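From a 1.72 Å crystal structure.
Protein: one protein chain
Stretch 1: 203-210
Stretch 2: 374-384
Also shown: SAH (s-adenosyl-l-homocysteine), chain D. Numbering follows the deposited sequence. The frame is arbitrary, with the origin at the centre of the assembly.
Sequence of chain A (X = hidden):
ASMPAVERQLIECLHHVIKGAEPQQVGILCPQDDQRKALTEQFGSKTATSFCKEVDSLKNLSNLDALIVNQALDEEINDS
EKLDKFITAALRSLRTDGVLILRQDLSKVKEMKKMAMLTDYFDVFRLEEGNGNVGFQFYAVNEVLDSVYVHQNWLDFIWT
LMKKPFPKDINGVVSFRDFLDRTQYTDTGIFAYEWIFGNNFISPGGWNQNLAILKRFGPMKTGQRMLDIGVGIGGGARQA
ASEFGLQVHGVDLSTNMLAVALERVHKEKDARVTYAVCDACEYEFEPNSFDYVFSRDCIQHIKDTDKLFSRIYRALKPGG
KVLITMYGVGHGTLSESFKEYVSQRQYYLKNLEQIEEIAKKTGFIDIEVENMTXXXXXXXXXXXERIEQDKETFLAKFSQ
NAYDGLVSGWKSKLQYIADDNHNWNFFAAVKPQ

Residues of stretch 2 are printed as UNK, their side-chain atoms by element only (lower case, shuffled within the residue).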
# COMPACT_ATOMS: atom_id res chain seq x y z
N SER A 203 -3.27 14.57 -4.09
CA SER A 203 -3.03 14.76 -5.52
C SER A 203 -3.61 16.09 -5.99
O SER A 203 -4.60 16.57 -5.43
CB SER A 203 -3.66 13.61 -6.31
OG SER A 203 -5.01 13.45 -5.93
N PRO A 204 -2.98 16.69 -7.00
CA PRO A 204 -3.39 17.98 -7.57
C PRO A 204 -4.88 18.06 -7.85
O PRO A 204 -5.45 17.17 -8.50
CB PRO A 204 -2.63 18.00 -8.91
CG PRO A 204 -1.38 17.26 -8.64
CD PRO A 204 -1.75 16.18 -7.63
N GLY A 205 -5.51 19.11 -7.34
CA GLY A 205 -6.87 19.44 -7.71
C GLY A 205 -7.96 18.83 -6.84
O GLY A 205 -9.13 19.17 -7.00
N GLY A 206 -7.58 17.95 -5.92
CA GLY A 206 -8.51 17.37 -4.97
C GLY A 206 -9.71 16.69 -5.61
O GLY A 206 -9.60 16.09 -6.68
N TRP A 207 -10.87 16.80 -4.95
CA TRP A 207 -12.06 16.01 -5.32
C TRP A 207 -12.52 16.31 -6.75
O TRP A 207 -12.75 15.40 -7.54
CB TRP A 207 -13.20 16.30 -4.34
CG TRP A 207 -14.57 15.78 -4.80
CD1 TRP A 207 -15.41 16.36 -5.72
CD2 TRP A 207 -15.25 14.63 -4.31
NE1 TRP A 207 -16.55 15.61 -5.86
CE2 TRP A 207 -16.49 14.55 -5.00
CE3 TRP A 207 -14.94 13.65 -3.37
CZ2 TRP A 207 -17.40 13.52 -4.77
CZ3 TRP A 207 -15.85 12.63 -3.15
CH2 TRP A 207 -17.07 12.57 -3.84
N ASN A 208 -12.65 17.58 -7.10
CA ASN A 208 -13.15 17.93 -8.42
C ASN A 208 -12.24 17.43 -9.53
O ASN A 208 -12.71 17.01 -10.58
CB ASN A 208 -13.34 19.44 -8.55
CG ASN A 208 -14.50 19.96 -7.75
OD1 ASN A 208 -15.45 19.22 -7.47
ND2 ASN A 208 -14.46 21.24 -7.38
N GLN A 209 -10.93 17.50 -9.31
CA GLN A 209 -10.02 17.09 -10.36
C GLN A 209 -10.02 15.58 -10.50
O GLN A 209 -10.00 15.05 -11.61
CB GLN A 209 -8.59 17.58 -10.12
CG GLN A 209 -7.62 17.23 -11.24
CD GLN A 209 -7.96 17.91 -12.56
OE1 GLN A 209 -8.24 19.11 -12.60
NE2 GLN A 209 -7.93 17.15 -13.66
N ASN A 210 -10.03 14.88 -9.37
CA ASN A 210 -10.06 13.43 -9.45
C ASN A 210 -11.32 12.92 -10.15
O ASN A 210 -11.28 11.92 -10.87
CB ASN A 210 -9.90 12.78 -8.08
CG ASN A 210 -9.47 11.35 -8.18
OD1 ASN A 210 -8.34 11.07 -8.59
ND2 ASN A 210 -10.37 10.43 -7.85
N UNK A 374 -0.55 22.11 -18.81
CA UNK A 374 -1.27 23.38 -18.64
C UNK A 374 -2.34 23.35 -17.55
O UNK A 374 -2.52 24.37 -16.88
c UNK A 374 -0.98 22.93 -20.97
c UNK A 374 -0.53 21.69 -20.23
c UNK A 374 -1.92 23.60 -20.01
N UNK A 375 -3.03 22.23 -17.37
CA UNK A 375 -3.98 22.10 -16.27
C UNK A 375 -3.24 22.08 -14.92
O UNK A 375 -3.69 22.69 -13.95
c UNK A 375 -4.84 20.84 -16.43
n UNK A 375 -7.67 21.46 -13.96
n UNK A 375 -8.82 22.08 -12.06
n UNK A 375 -7.73 23.67 -13.32
c UNK A 375 -8.08 22.40 -13.12
c UNK A 375 -6.85 21.70 -15.14
c UNK A 375 -5.81 20.60 -15.28
N UNK A 376 -2.11 21.38 -14.87
CA UNK A 376 -1.28 21.32 -13.66
C UNK A 376 -0.91 22.73 -13.22
O UNK A 376 -0.98 23.05 -12.03
c UNK A 376 2.19 20.28 -12.79
c UNK A 376 0.99 19.50 -10.44
c UNK A 376 2.97 19.99 -11.67
c UNK A 376 0.22 19.79 -11.55
c UNK A 376 -0.02 20.50 -13.95
c UNK A 376 2.36 19.59 -10.50
c UNK A 376 0.81 20.20 -12.73
N UNK A 377 -0.54 23.57 -14.17
CA UNK A 377 -0.18 24.96 -13.87
C UNK A 377 -1.35 25.72 -13.24
O UNK A 377 -1.18 26.40 -12.22
c UNK A 377 1.36 27.81 -16.08
c UNK A 377 0.34 25.70 -15.11
c UNK A 377 0.77 27.15 -14.83
n UNK A 377 2.11 30.05 -16.98
c UNK A 377 1.31 29.34 -15.95
N UNK A 378 -2.55 25.58 -13.81
CA UNK A 378 -3.75 26.22 -13.26
C UNK A 378 -4.00 25.76 -11.83
O UNK A 378 -4.33 26.57 -10.96
c UNK A 378 -4.91 26.23 -15.59
o UNK A 378 -7.01 25.10 -15.75
c UNK A 378 -4.99 25.89 -14.11
c UNK A 378 -6.16 25.80 -16.35
o UNK A 378 -6.31 26.17 -17.54
N UNK A 379 -3.86 24.46 -11.60
CA UNK A 379 -4.08 23.89 -10.28
C UNK A 379 -3.09 24.45 -9.25
O UNK A 379 -3.48 24.81 -8.14
c UNK A 379 -5.09 20.31 -11.48
c UNK A 379 -3.96 21.78 -8.91
c UNK A 379 -5.22 21.77 -11.06
c UNK A 379 -4.01 22.34 -10.31
N UNK A 380 -1.82 24.54 -9.63
CA UNK A 380 -0.80 25.05 -8.72
C UNK A 380 -1.11 26.49 -8.32
O UNK A 380 -0.96 26.87 -7.15
c UNK A 380 1.21 23.57 -9.52
c UNK A 380 2.43 23.66 -10.43
c UNK A 380 1.60 22.98 -8.19
c UNK A 380 0.60 24.96 -9.34
N UNK A 381 -1.56 27.28 -9.29
CA UNK A 381 -1.90 28.68 -9.03
C UNK A 381 -3.09 28.84 -8.09
O UNK A 381 -3.08 29.69 -7.19
c UNK A 381 -0.99 29.63 -11.26
c UNK A 381 -2.20 29.42 -10.34
c UNK A 381 0.00 30.56 -10.59
c UNK A 381 -1.42 30.19 -12.61
N UNK A 382 -4.12 28.03 -8.31
CA UNK A 382 -5.33 28.05 -7.49
C UNK A 382 -5.00 27.58 -6.09
O UNK A 382 -5.37 28.22 -5.10
o UNK A 382 -9.96 26.34 -7.61
o UNK A 382 -8.55 25.89 -9.23
c UNK A 382 -7.69 27.03 -7.32
c UNK A 382 -6.39 27.14 -8.11
c UNK A 382 -8.81 26.37 -8.11
N UNK A 383 -4.30 26.45 -6.01
CA UNK A 383 -3.90 25.90 -4.73
C UNK A 383 -3.09 26.92 -3.93
O UNK A 383 -3.35 27.12 -2.74
o UNK A 383 -3.99 21.06 -5.69
c UNK A 383 -4.06 23.40 -5.25
o UNK A 383 -2.10 22.15 -5.84
c UNK A 383 -3.33 22.11 -5.61
c UNK A 383 -3.13 24.58 -4.93
N UNK A 384 -2.15 27.59 -4.58
CA UNK A 384 -1.30 28.54 -3.86
C UNK A 384 -2.05 29.77 -3.35
O UNK A 384 -1.74 30.28 -2.27
c UNK A 384 0.95 29.70 -3.82
n UNK A 384 1.52 31.22 -5.63
n UNK A 384 3.56 31.63 -6.60
n UNK A 384 1.68 32.68 -7.40
c UNK A 384 2.25 31.84 -6.55
c UNK A 384 -0.08 28.97 -4.68
c UNK A 384 2.05 30.28 -4.66
N SAH D . -3.63 8.37 -5.28
CA SAH D . -3.71 9.17 -4.03
CB SAH D . -2.29 9.26 -3.35
CG SAH D . -1.21 10.05 -4.07
SD SAH D . 0.38 10.02 -3.19
C SAH D . -4.36 10.48 -4.27
O SAH D . -4.82 10.75 -5.37
OXT SAH D . -4.63 11.19 -3.31
C5' SAH D . 1.36 8.66 -3.87
C4' SAH D . 1.25 7.42 -3.17
O4' SAH D . 1.91 6.39 -3.95
C3' SAH D . 2.00 7.48 -1.89
O3' SAH D . 1.10 7.23 -0.83
C2' SAH D . 3.00 6.41 -1.97
O2' SAH D . 3.19 5.75 -0.74
C1' SAH D . 2.43 5.51 -3.01
N9 SAH D . 3.45 4.58 -3.60
C8 SAH D . 4.63 4.91 -4.17
N7 SAH D . 5.20 3.80 -4.64
C5 SAH D . 4.38 2.76 -4.39
C6 SAH D . 4.47 1.38 -4.65
N6 SAH D . 5.57 0.84 -5.28
N1 SAH D . 3.45 0.60 -4.26
C2 SAH D . 2.37 1.10 -3.64
N3 SAH D . 2.25 2.42 -3.38
C4 SAH D . 3.25 3.26 -3.73

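Position 374 carries three carbons that close a ring onto its own backbone N and lies far from stretch 1; it is P374. Position 375 has three carbons in line, a nitrogen, then a carbon bearing two more nitrogens, and this planar end meets the side-chain oxygen of Q209: R375. Its NE donates to Q209 OE1 at 2.8 Å and its NH2 adds a weak bond to Q209 OE1 at 3.1 Å, so one acceptor sits at the guanidinium edge, near its plane.

At 376 one carbon leads to a six-carbon ring with no heteroatom, and a ring carbon meets P204: F376. Its CB points sideways, yet the ring end comes nearer, with F376 CE1 3.7 Å from P204 CG. Position 377 is four carbons in a row ending in nitrogen, fully extended and out of reach of stretch 1: K377. Position 378 has three carbons, the last carrying two oxygens, and is out of reach of stretch 1; it is E378. It still matters indirectly, because R375 NH1 forms a salt bridge with E378 OE2 at 2.9 Å, one helical turn within the same stretch, which ties down the arginine that serves Q209.

Position 379 shows four carbons forked at the first, one arm two carbons long, packed on the loop: I379. Its CG2 lies 3.5 Å from G205 N and 4.0 Å from P204 CB, while CD1 comes within 3.6 Å of Q209 OE1. Positions 380 and 381 each hold four carbons forked at the second, and neither touches stretch 1: L380, buried, and L381, exposed. Position 382 has three carbons and two terminal oxygens, exposed and without a contact here: E382. The same atoms recur at 383, but now buried, with one oxygen against the loop backbone: E383. G205 N donates to E383 OE1 at 3.0 Å and a nearly straight 169°; OE2 is satisfied elsewhere in the structure. Position 384, three carbons, a nitrogen and a carbon with two nitrogens, is out of reach of stretch 1: R384.

The working positions 375, 376, 379 and 383 recur along one side of the helix. The type II turn from S203 to G206 brings G205 to 5.8 Å, CA to CA, from I379. At its backbone angles a CB on G205 would jam against the preceding carbonyl O and clash with Q209 CB, so glycine fits the bend. The rule is compact: hydrocarbon from F376 and I379 packs on P204, while E383 and R375 hold a backbone NH and a side-chain carbonyl.

Stretch 2 374-384: PRFKEILLEER
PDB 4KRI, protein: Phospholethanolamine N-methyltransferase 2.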